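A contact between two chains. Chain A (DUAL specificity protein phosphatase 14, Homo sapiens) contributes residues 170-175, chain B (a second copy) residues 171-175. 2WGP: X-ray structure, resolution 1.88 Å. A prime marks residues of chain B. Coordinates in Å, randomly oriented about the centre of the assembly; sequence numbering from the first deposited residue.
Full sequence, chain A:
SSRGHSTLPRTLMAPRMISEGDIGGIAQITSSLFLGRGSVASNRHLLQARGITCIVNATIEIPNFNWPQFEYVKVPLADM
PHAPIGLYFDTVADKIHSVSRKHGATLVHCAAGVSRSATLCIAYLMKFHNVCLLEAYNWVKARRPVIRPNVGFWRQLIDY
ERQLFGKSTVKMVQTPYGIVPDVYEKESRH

Chain A 170-175: VKMVQT
Chain B, residues 171-175: KMVQT

Residues 172-175 of each copy form a short extended strand, and the two run antiparallel, with 153° between their N-to-C directions and axes approaching to 4.8 Å. Phi lies between -78° and -131° and psi between 126° and 171° along both strands. The register centres on Val173 and Val173′, whose CA atoms lie 4.5 Å apart in a single beta bridge; the CA atoms of Met172 and Gln174′, like those of Gln174 and Met172′, are 5.3 Å apart.

Two backbone hydrogen bonds flank this centre. Gln174′ N donates to Met172 O and Gln174 N to Met172′ O, each at 2.9 Å and nearly linear (174° and 172°). Beyond them, water replaces direct pairing. One molecule accepts from Met172 N (2.9 Å) and donates to Gln174′ O (3.2 Å); its counterpart accepts from Met172′ N (2.9 Å) and donates to Gln174 O (3.1 Å). The splayed strands are thus bridged by solvent at both ends of the pairing.

Apolar contact at the centre joins Val173 CG1 to Val173′ CG1 at 4.1 Å, both valines adopting chi1 m. Lys171, with chi1 near -119°, chi2 t and chi3 p, places CE 4.1 Å from Val173′ CB. Lys171′ (m, t, m for chi1 to chi3) stays farther off.

Met172 CB meets Gln174′ CB at 3.8 Å, and Gln174 CB meets Met172′ CB at 3.6 Å. Both methionines are m, m, m and their ends lead away from the opposing stretch. The glutamines break the symmetry: Gln174 has chi1 t, chi2 p and chi3 61°, turning NE2 back to donate to Thr175 O at 2.6 Å, whereas Gln174′ has chi1 t, chi2 141° and chi3 -80°. Thr175 and Thr175′, both chi1 p, point away.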

ATOM      1  N   VAL A 170      -8.867  17.080 -17.952  1.00 23.72           N
ATOM      2  CA  VAL A 170      -9.464  15.969 -17.203  1.00 24.10           C
ATOM      3  C   VAL A 170      -8.720  15.861 -15.871  1.00 24.49           C
ATOM      4  O   VAL A 170      -7.497  15.994 -15.825  1.00 24.77           O
ATOM      5  CB  VAL A 170      -9.319  14.623 -17.965  1.00 24.35           C
ATOM      6  CG1 VAL A 170      -9.929  13.455 -17.164  1.00 24.16           C
ATOM      7  CG2 VAL A 170      -9.957  14.731 -19.354  1.00 24.76           C
ATOM      8  N   LYS A 171      -9.471  15.619 -14.808  1.00 24.30           N
ATOM      9  CA  LYS A 171      -8.967  15.482 -13.450  1.00 25.13           C
ATOM     10  C   LYS A 171      -9.381  14.121 -12.910  1.00 23.52           C
ATOM     11  O   LYS A 171     -10.458  13.624 -13.231  1.00 22.35           O
ATOM     12  CB  LYS A 171      -9.610  16.528 -12.547  1.00 26.15           C
ATOM     13  CG  LYS A 171      -8.638  17.484 -11.918  1.00 31.42           C
ATOM     14  CD  LYS A 171      -9.292  18.833 -11.560  1.00 36.41           C
ATOM     15  CE  LYS A 171     -10.119  18.783 -10.262  1.00 38.84           C
ATOM     16  NZ  LYS A 171      -9.915  20.050  -9.480  1.00 39.77           N
ATOM     17  N   MET A 172      -8.540  13.554 -12.057  1.00 23.74           N
ATOM     18  CA  MET A 172      -8.896  12.335 -11.326  1.00 23.00           C
ATOM     19  C   MET A 172      -9.702  12.761 -10.096  1.00 22.53           C
ATOM     20  O   MET A 172      -9.320  13.680  -9.367  1.00 21.25           O
ATOM     21  CB  MET A 172      -7.641  11.546 -10.948  1.00 23.23           C
ATOM     22  CG  MET A 172      -6.769  11.170 -12.149  1.00 24.01           C
ATOM     23  SD  MET A 172      -7.521  10.060 -13.358  1.00 24.39           S
ATOM     24  CE  MET A 172      -7.707   8.568 -12.435  1.00 25.39           C
ATOM     25  N   VAL A 173     -10.835  12.098  -9.909  1.00 22.50           N
ATOM     26  CA  VAL A 173     -11.757  12.404  -8.831  1.00 22.89           C
ATOM     27  C   VAL A 173     -12.119  11.117  -8.086  1.00 23.36           C
ATOM     28  O   VAL A 173     -12.170  10.034  -8.675  1.00 22.45           O
ATOM     29  CB  VAL A 173     -13.024  13.132  -9.344  1.00 23.71           C
ATOM     30  CG1 VAL A 173     -12.638  14.511 -10.011  1.00 22.82           C
ATOM     31  CG2 VAL A 173     -13.847  12.236 -10.278  1.00 22.36           C
ATOM     32  N   GLN A 174     -12.318  11.254  -6.778  1.00 23.88           N
ATOM     33  CA  GLN A 174     -12.693  10.152  -5.936  1.00 25.25           C
ATOM     34  C   GLN A 174     -14.203   9.992  -5.943  1.00 25.16           C
ATOM     35  O   GLN A 174     -14.944  10.939  -5.646  1.00 24.72           O
ATOM     36  CB  GLN A 174     -12.234  10.395  -4.500  1.00 26.33           C
ATOM     37  CG  GLN A 174     -12.701   9.327  -3.530  1.00 30.27           C
ATOM     38  CD  GLN A 174     -11.950   8.056  -3.721  1.00 33.59           C
ATOM     39  OE1 GLN A 174     -10.731   8.033  -3.564  1.00 39.26           O
ATOM     40  NE2 GLN A 174     -12.653   6.984  -4.081  1.00 37.02           N
ATOM     41  N   THR A 175     -14.643   8.784  -6.259  1.00 23.78           N
ATOM     42  CA  THR A 175     -16.050   8.429  -6.221  1.00 23.68           C
ATOM     43  C   THR A 175     -16.181   7.310  -5.196  1.00 24.07           C
ATOM     44  O   THR A 175     -15.163   6.770  -4.739  1.00 23.48           O
ATOM     45  CB  THR A 175     -16.578   7.972  -7.604  1.00 23.67           C
ATOM     46  OG1 THR A 175     -16.218   6.605  -7.834  1.00 21.43           O
ATOM     47  CG2 THR A 175     -16.041   8.855  -8.734  1.00 21.84           C
TER
ATOM     48  N   LYS B 171     -15.964  17.105  -2.887  1.00 24.83           N
ATOM     49  CA  LYS B 171     -15.418  15.893  -3.504  1.00 25.52           C
ATOM     50  C   LYS B 171     -13.913  15.874  -3.238  1.00 23.85           C
ATOM     51  O   LYS B 171     -13.286  16.936  -3.225  1.00 23.87           O
ATOM     52  CB  LYS B 171     -15.661  15.906  -5.016  1.00 26.51           C
ATOM     53  CG  LYS B 171     -17.116  15.748  -5.405  1.00 32.04           C
ATOM     54  CD  LYS B 171     -17.343  15.799  -6.940  1.00 37.03           C
ATOM     55  CE  LYS B 171     -17.249  17.226  -7.530  1.00 39.84           C
ATOM     56  NZ  LYS B 171     -18.388  17.590  -8.469  1.00 41.02           N
ATOM     57  N   MET B 172     -13.351  14.681  -3.038  1.00 23.38           N
ATOM     58  CA  MET B 172     -11.894  14.480  -3.064  1.00 21.85           C
ATOM     59  C   MET B 172     -11.393  14.444  -4.511  1.00 21.79           C
ATOM     60  O   MET B 172     -11.951  13.731  -5.368  1.00 20.95           O
ATOM     61  CB  MET B 172     -11.460  13.193  -2.326  1.00 22.73           C
ATOM     62  CG  MET B 172     -11.977  13.079  -0.888  1.00 23.34           C
ATOM     63  SD  MET B 172     -11.501  14.420   0.196  1.00 24.47           S
ATOM     64  CE  MET B 172      -9.775  14.059   0.477  1.00 25.22           C
ATOM     65  N   VAL B 173     -10.343  15.230  -4.760  1.00 21.08           N
ATOM     66  CA  VAL B 173      -9.766  15.390  -6.077  1.00 21.46           C
ATOM     67  C   VAL B 173      -8.246  15.224  -6.048  1.00 22.04           C
ATOM     68  O   VAL B 173      -7.568  15.606  -5.073  1.00 21.52           O
ATOM     69  CB  VAL B 173     -10.188  16.753  -6.728  1.00 21.38           C
ATOM     70  CG1 VAL B 173     -11.735  16.855  -6.808  1.00 21.95           C
ATOM     71  CG2 VAL B 173      -9.597  17.953  -5.991  1.00 22.34           C
ATOM     72  N   GLN B 174      -7.710  14.627  -7.108  1.00 22.21           N
ATOM     73  CA  GLN B 174      -6.262  14.463  -7.220  1.00 23.84           C
ATOM     74  C   GLN B 174      -5.638  15.727  -7.784  1.00 23.46           C
ATOM     75  O   GLN B 174      -6.063  16.240  -8.818  1.00 23.23           O
ATOM     76  CB  GLN B 174      -5.909  13.295  -8.112  1.00 25.03           C
ATOM     77  CG  GLN B 174      -4.436  12.874  -8.013  1.00 27.89           C
ATOM     78  CD  GLN B 174      -4.303  11.379  -8.055  1.00 35.21           C
ATOM     79  OE1 GLN B 174      -4.510  10.705  -7.037  1.00 39.44           O
ATOM     80  NE2 GLN B 174      -3.989  10.832  -9.239  1.00 37.56           N
ATOM     81  N   THR B 175      -4.650  16.234  -7.072  1.00 23.16           N
ATOM     82  CA  THR B 175      -3.816  17.316  -7.522  1.00 23.40           C
ATOM     83  C   THR B 175      -2.392  16.722  -7.636  1.00 24.29           C
ATOM     84  O   THR B 175      -2.138  15.612  -7.155  1.00 22.83           O
ATOM     85  CB  THR B 175      -3.791  18.460  -6.489  1.00 24.26           C
ATOM     86  OG1 THR B 175      -2.992  18.053  -5.372  1.00 23.74           O
ATOM     87  CG2 THR B 175      -5.193  18.822  -6.026  1.00 22.91           C
TER
HETATM   88  O   HOH W   1      -5.960  14.746 -11.651  1.00 24.29           O
HETATM   89  O   HOH W   2     -15.091  12.325  -2.919  1.00 24.25           O